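Local structure of PKS (Streptomyces albus, 4OQJ) at residues 49-54 / 78-83; 254-259 / 369-374. The protein probably acts as a ketosynthase in an "AT-less" modular polyketide synthase of the oxazolomycin pathway, joining acyl and extender units by carbon–carbon bond formation. All coordinates share one frame; numbering follows the deposited sequence. Where two conformers were deposited one is given.

Contact 1 (49-54 / 78-83)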
loop_
_atom_site.group_PDB
_atom_site.type_symbol
_atom_site.label_atom_id
_atom_site.label_comp_id
_atom_site.label_asym_id
_atom_site.label_seq_id
_atom_site.Cartn_x
_atom_site.Cartn_y
_atom_site.Cartn_z
ATOM N N ARG A 49 6.123 15.494 -29.774
ATOM C CA ARG A 49 7.346 14.767 -30.098
ATOM C C ARG A 49 7.432 13.381 -29.456
ATOM O O ARG A 49 7.013 13.169 -28.312
ATOM C CB ARG A 49 8.562 15.612 -29.708
ATOM C CG ARG A 49 8.753 16.813 -30.644
ATOM C CD ARG A 49 10.053 17.562 -30.401
ATOM N NE ARG A 49 10.023 18.358 -29.172
ATOM C CZ ARG A 49 10.535 17.979 -28.003
ATOM N NH1 ARG A 49 11.135 16.799 -27.869
ATOM N NH2 ARG A 49 10.453 18.793 -26.957
ATOM N N GLU A 50 7.956 12.434 -30.243
ATOM C CA GLU A 50 8.322 11.088 -29.792
ATOM C C GLU A 50 9.741 11.149 -29.239
ATOM O O GLU A 50 10.612 11.697 -29.900
ATOM C CB GLU A 50 8.294 10.099 -30.953
ATOM C CG GLU A 50 7.359 8.964 -30.857
ATOM C CD GLU A 50 7.553 8.015 -32.025
ATOM O OE1 GLU A 50 8.016 8.472 -33.094
ATOM O OE2 GLU A 50 7.267 6.814 -31.874
ATOM N N THR A 51 9.996 10.591 -28.061
ATOM C CA THR A 51 11.320 10.724 -27.443
ATOM C C THR A 51 12.197 9.497 -27.669
ATOM O O THR A 51 13.291 9.378 -27.096
ATOM C CB THR A 51 11.188 10.972 -25.940
ATOM O OG1 THR A 51 10.406 9.926 -25.379
ATOM C CG2 THR A 51 10.494 12.295 -25.688
ATOM N N LEU A 52 11.704 8.592 -28.506
ATOM C CA LEU A 52 12.428 7.388 -28.895
ATOM C C LEU A 52 13.857 7.697 -29.333
ATOM O O LEU A 52 14.085 8.591 -30.149
ATOM C CB LEU A 52 11.687 6.683 -30.025
ATOM C CG LEU A 52 12.227 5.319 -30.441
ATOM C CD1 LEU A 52 12.027 4.320 -29.310
ATOM C CD2 LEU A 52 11.561 4.847 -31.721
ATOM N N THR A 53 14.809 6.959 -28.776
ATOM C CA THR A 53 16.205 7.061 -29.171
ATOM C C THR A 53 16.551 5.885 -30.079
ATOM O O THR A 53 16.237 4.743 -29.754
ATOM C CB THR A 53 17.143 7.069 -27.943
ATOM O OG1 THR A 53 16.884 8.232 -27.142
ATOM C CG2 THR A 53 18.613 7.069 -28.373
ATOM N N HIS A 54 17.167 6.165 -31.226
ATOM C CA HIS A 54 17.669 5.108 -32.109
ATOM C C HIS A 54 19.153 4.868 -31.810
ATOM O O HIS A 54 19.929 5.816 -31.697
ATOM C CB HIS A 54 17.465 5.476 -33.578
ATOM C CG HIS A 54 16.029 5.473 -34.004
ATOM N ND1 HIS A 54 15.218 6.584 -33.899
ATOM C CD2 HIS A 54 15.255 4.493 -34.525
ATOM C CE1 HIS A 54 14.009 6.289 -34.342
ATOM N NE2 HIS A 54 14.004 5.025 -34.726
ATOM N N ALA A 78 16.423 0.448 -30.769
ATOM C CA ALA A 78 15.876 1.689 -30.253
ATOM C C ALA A 78 15.368 1.479 -28.841
ATOM O O ALA A 78 15.141 0.349 -28.423
ATOM C CB ALA A 78 14.756 2.193 -31.156
ATOM N N GLY A 79 15.205 2.568 -28.108
ATOM C CA GLY A 79 14.748 2.494 -26.741
ATOM C C GLY A 79 14.308 3.853 -26.246
ATOM O O GLY A 79 14.570 4.872 -26.886
ATOM N N GLN A 80 13.612 3.852 -25.116
ATOM C CA GLN A 80 13.145 5.066 -24.465
ATOM C C GLN A 80 13.948 5.219 -23.206
ATOM O O GLN A 80 13.576 4.651 -22.169
ATOM C CB GLN A 80 11.653 4.969 -24.149
ATOM C CG GLN A 80 10.760 5.060 -25.375
ATOM C CD GLN A 80 10.540 6.490 -25.829
ATOM O OE1 GLN A 80 11.254 7.402 -25.414
ATOM N NE2 GLN A 80 9.532 6.692 -26.679
ATOM N N VAL A 81 15.058 5.952 -23.291
ATOM C CA VAL A 81 16.024 5.990 -22.197
ATOM C C VAL A 81 15.901 7.225 -21.315
ATOM O O VAL A 81 15.533 8.317 -21.767
ATOM C CB VAL A 81 17.479 5.909 -22.724
ATOM C CG1 VAL A 81 17.613 4.778 -23.736
ATOM C CG2 VAL A 81 17.920 7.217 -23.335
ATOM N N LEU A 82 16.213 7.031 -20.041
ATOM C CA LEU A 82 16.326 8.126 -19.097
ATOM C C LEU A 82 17.795 8.547 -18.980
ATOM O O LEU A 82 18.617 7.804 -18.445
ATOM C CB LEU A 82 15.778 7.723 -17.734
ATOM C CG LEU A 82 15.896 8.812 -16.663
ATOM C CD1 LEU A 82 15.084 10.038 -17.060
ATOM C CD2 LEU A 82 15.441 8.257 -15.314
ATOM N N VAL A 83 18.120 9.729 -19.485
ATOM C CA VAL A 83 19.490 10.238 -19.437
ATOM C C VAL A 83 19.918 10.481 -17.992
ATOM O O VAL A 83 19.128 10.961 -17.172
ATOM C CB VAL A 83 19.641 11.549 -20.244
ATOM C CG1 VAL A 83 21.088 12.066 -20.186
ATOM C CG2 VAL A 83 19.217 11.342 -21.687
HETATM O O HOH W 1 15.016 8.056 -25.451
#

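Contact 2 (254-259 / 369-374)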
loop_
_atom_site.group_PDB
_atom_site.type_symbol
_atom_site.label_atom_id
_atom_site.label_comp_id
_atom_site.label_asym_id
_atom_site.label_seq_id
_atom_site.Cartn_x
_atom_site.Cartn_y
_atom_site.Cartn_z
ATOM N N THR A 254 4.167 -1.646 -27.885
ATOM C CA THR A 254 4.754 -0.460 -27.277
ATOM C C THR A 254 6.246 -0.701 -27.083
ATOM O O THR A 254 6.781 -1.687 -27.572
ATOM C CB THR A 254 4.039 -0.125 -25.935
ATOM O OG1 THR A 254 4.451 1.156 -25.445
ATOM C CG2 THR A 254 4.320 -1.183 -24.875
ATOM N N VAL A 255 6.910 0.225 -26.409
ATOM C CA VAL A 255 8.326 0.110 -26.069
ATOM C C VAL A 255 8.442 0.367 -24.586
ATOM O O VAL A 255 7.859 1.317 -24.077
ATOM C CB VAL A 255 9.210 1.130 -26.807
ATOM C CG1 VAL A 255 10.687 0.839 -26.557
ATOM C CG2 VAL A 255 8.932 1.086 -28.245
ATOM N N ILE A 256 9.179 -0.443 -23.882
ATOM C CA ILE A 256 9.398 -0.228 -22.491
ATOM C C ILE A 256 10.207 1.027 -22.306
ATOM O O ILE A 256 11.102 1.258 -23.042
ATOM C CB ILE A 256 10.038 -1.438 -21.823
ATOM C CG1 ILE A 256 9.532 -1.522 -20.405
ATOM C CG2 ILE A 256 11.542 -1.456 -21.966
ATOM C CD1 ILE A 256 8.063 -1.787 -20.425
ATOM N N GLY A 257 9.853 1.842 -21.363
ATOM C CA GLY A 257 10.609 3.056 -21.119
ATOM C C GLY A 257 11.132 3.160 -19.710
ATOM O O GLY A 257 10.816 2.342 -18.828
ATOM N N ASN A 258 11.912 4.208 -19.488
ATOM C CA ASN A 258 12.547 4.425 -18.203
ATOM C C ASN A 258 12.210 5.799 -17.692
ATOM O O ASN A 258 12.260 6.767 -18.446
ATOM C CB ASN A 258 14.060 4.237 -18.344
ATOM C CG ASN A 258 14.415 2.849 -18.834
ATOM O OD1 ASN A 258 14.697 1.951 -18.049
ATOM N ND2 ASN A 258 14.381 2.663 -20.128
ATOM N N GLY A 259 11.845 5.897 -16.419
ATOM C CA GLY A 259 11.528 7.195 -15.871
ATOM C C GLY A 259 11.009 7.170 -14.460
ATOM O O GLY A 259 10.862 6.106 -13.849
ATOM N N VAL A 369 6.519 8.637 -25.014
ATOM C CA VAL A 369 7.676 8.214 -24.220
ATOM C C VAL A 369 7.762 6.711 -23.986
ATOM O O VAL A 369 8.663 6.248 -23.282
ATOM C CB VAL A 369 7.695 8.918 -22.829
ATOM C CG1 VAL A 369 7.766 10.424 -22.988
ATOM C CG2 VAL A 369 6.479 8.509 -21.976
ATOM N N GLY A 370 6.851 5.954 -24.588
ATOM C CA GLY A 370 6.746 4.526 -24.331
ATOM C C GLY A 370 6.073 4.185 -23.008
ATOM O O GLY A 370 5.498 5.031 -22.337
ATOM N N HIS A 371 6.189 2.919 -22.644
ATOM C CA HIS A 371 5.522 2.320 -21.510
ATOM C C HIS A 371 6.478 2.320 -20.328
ATOM O O HIS A 371 7.395 1.505 -20.285
ATOM C CB HIS A 371 5.077 0.892 -21.881
ATOM C CG HIS A 371 4.184 0.243 -20.875
ATOM N ND1 HIS A 371 4.168 0.600 -19.546
ATOM C CD2 HIS A 371 3.266 -0.751 -21.009
ATOM C CE1 HIS A 371 3.284 -0.141 -18.899
ATOM N NE2 HIS A 371 2.726 -0.969 -19.762
ATOM N N LEU A 372 6.262 3.227 -19.372
ATOM C CA LEU A 372 7.174 3.378 -18.229
ATOM C C LEU A 372 6.907 2.395 -17.098
ATOM O O LEU A 372 7.398 2.568 -15.974
ATOM C CB LEU A 372 7.107 4.817 -17.699
ATOM C CG LEU A 372 8.119 5.803 -18.305
ATOM C CD1 LEU A 372 8.153 5.709 -19.782
ATOM C CD2 LEU A 372 7.812 7.236 -17.897
ATOM N N ASP A 373 6.140 1.357 -17.391
ATOM C CA ASP A 373 6.010 0.231 -16.470
ATOM C C ASP A 373 5.474 0.719 -15.107
ATOM O O ASP A 373 4.389 1.286 -15.058
ATOM C CB ASP A 373 7.359 -0.470 -16.345
ATOM C CG ASP A 373 7.255 -1.840 -15.721
ATOM O OD1 ASP A 373 6.796 -2.764 -16.419
ATOM O OD2 ASP A 373 7.645 -1.988 -14.541
ATOM N N THR A 374 6.217 0.541 -14.016
ATOM C CA THR A 374 5.771 1.001 -12.701
ATOM C C THR A 374 5.399 2.484 -12.699
ATOM O O THR A 374 4.483 2.914 -11.981
ATOM C CB THR A 374 6.884 0.747 -11.653
ATOM O OG1 THR A 374 7.501 -0.520 -11.915
ATOM C CG2 THR A 374 6.333 0.760 -10.240
#

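Contact 1 (49-54 / 78-83)
Leu52 lays its CD1 methyl across segment 78-83, where it meets Gly79 O at 3.6 Å and Ala78 CB at 3.9 Å. The contact is a short antiparallel ladder: strand 53-54, an outer strand, within this chain, of a small antiparallel sheet, pairs with the end of strand 75-79 in the ketosynthase part of the protein. Thr53 and Gly79 are the hydrogen-bonded pair. Thr53 N donates to Gly79 O at 2.8 Å with an angle of 163° at the hydrogen, and Gly79 N returns a bond to Thr53 O at 2.9 Å. His54 and Ala78 follow as the non-hydrogen-bonded pair, their CA atoms 4.3 Å apart.

Beyond Gly79 the pairing passes to side chains. Gln80 is bent at chi2 (-81°), which turns CD back toward 49-54, and the Gln80 and Thr51 side chains cross at about a right angle. Thr51 OG1 and Gln80 OE1 are hydrogen-bonded at 2.7 Å, OG1 tilted 20° from the amide carbonyl plane; Asn368 O is a second acceptor within reach of the same hydroxyl. The other amide atom, Gln80 NE2, is hydrogen-bonded to Asn368 O, so both ends of the amide are held and its flip is fixed.

On the Thr53 side a water bridges the two segments: it is hydrogen-bonded to Thr53 OG1, donates to Thr51 O at 2.7 Å and accepts from Val81 N at 3.0 Å.

Contact 2 (254-259 / 369-374)
His371 starts its contact at CB, which lies 3.6 Å from Thr254 OG1 and also touches Val255 O. It ends the Asn-Val-Gly-His sequence (368-371) of thiolase-fold ketosynthases, which runs from the last residues of helix 366-369 into the loop and in relatives brings a histidine to the active-site pocket. CG stands anti to the backbone N (chi1 -171°), beside the carbonyl carbon, and the ring beyond it brings CD2 within 4.0 Å of Thr254 CG2, a methyl at the ring edge, near its plane. ND1 accepts Asp373 N at 3.0 Å from within the same loop, the donor tilted out of the ring plane; this bond helps to set the ring's rotation. NE2, the tip, is hydrogen-bonded to a glycerol, probably a crystallisation additive, consistent with a ring that faces a pocket.

The backbones form a single bridge at Ile256 and His371. His371 N donates to Val255 O at 2.7 Å in an almost straight line (177°). Gly257 N reaches His371 O, also at 2.7 Å, but from 54° above the carbonyl plane. That same oxygen meets Ile256 CD1 at 3.4 Å.

Positive phi favours glycine at Gly370, where a CB would also clash with Val255 O. A CB on Gly257 would clash with Leu372 CD1 and Val369 O. Leu372 sets CD1 3.9 Å from Gly257 CA.

The centres of contacts 1 and 2 lie 10 Å apart, and the two touch directly: Gln80 O and Asn258 ND2, at 3.0 Å, are probably hydrogen-bonded. They join different elements. Contact 1 pairs two strands of a small sheet and is only partly buried, with a bridging water and a Thr–Gln bond beside the ladder. Contact 2 is buried and joins the approach to strand 259-267 to the turn between helices 366-369 and 376-390, relying on backbone bonds, glycines and one histidine ring. The end of helix 366-369 serves both: Gln80 CD packs 3.2 Å from Val369 O, just before the chain turns at Gly370.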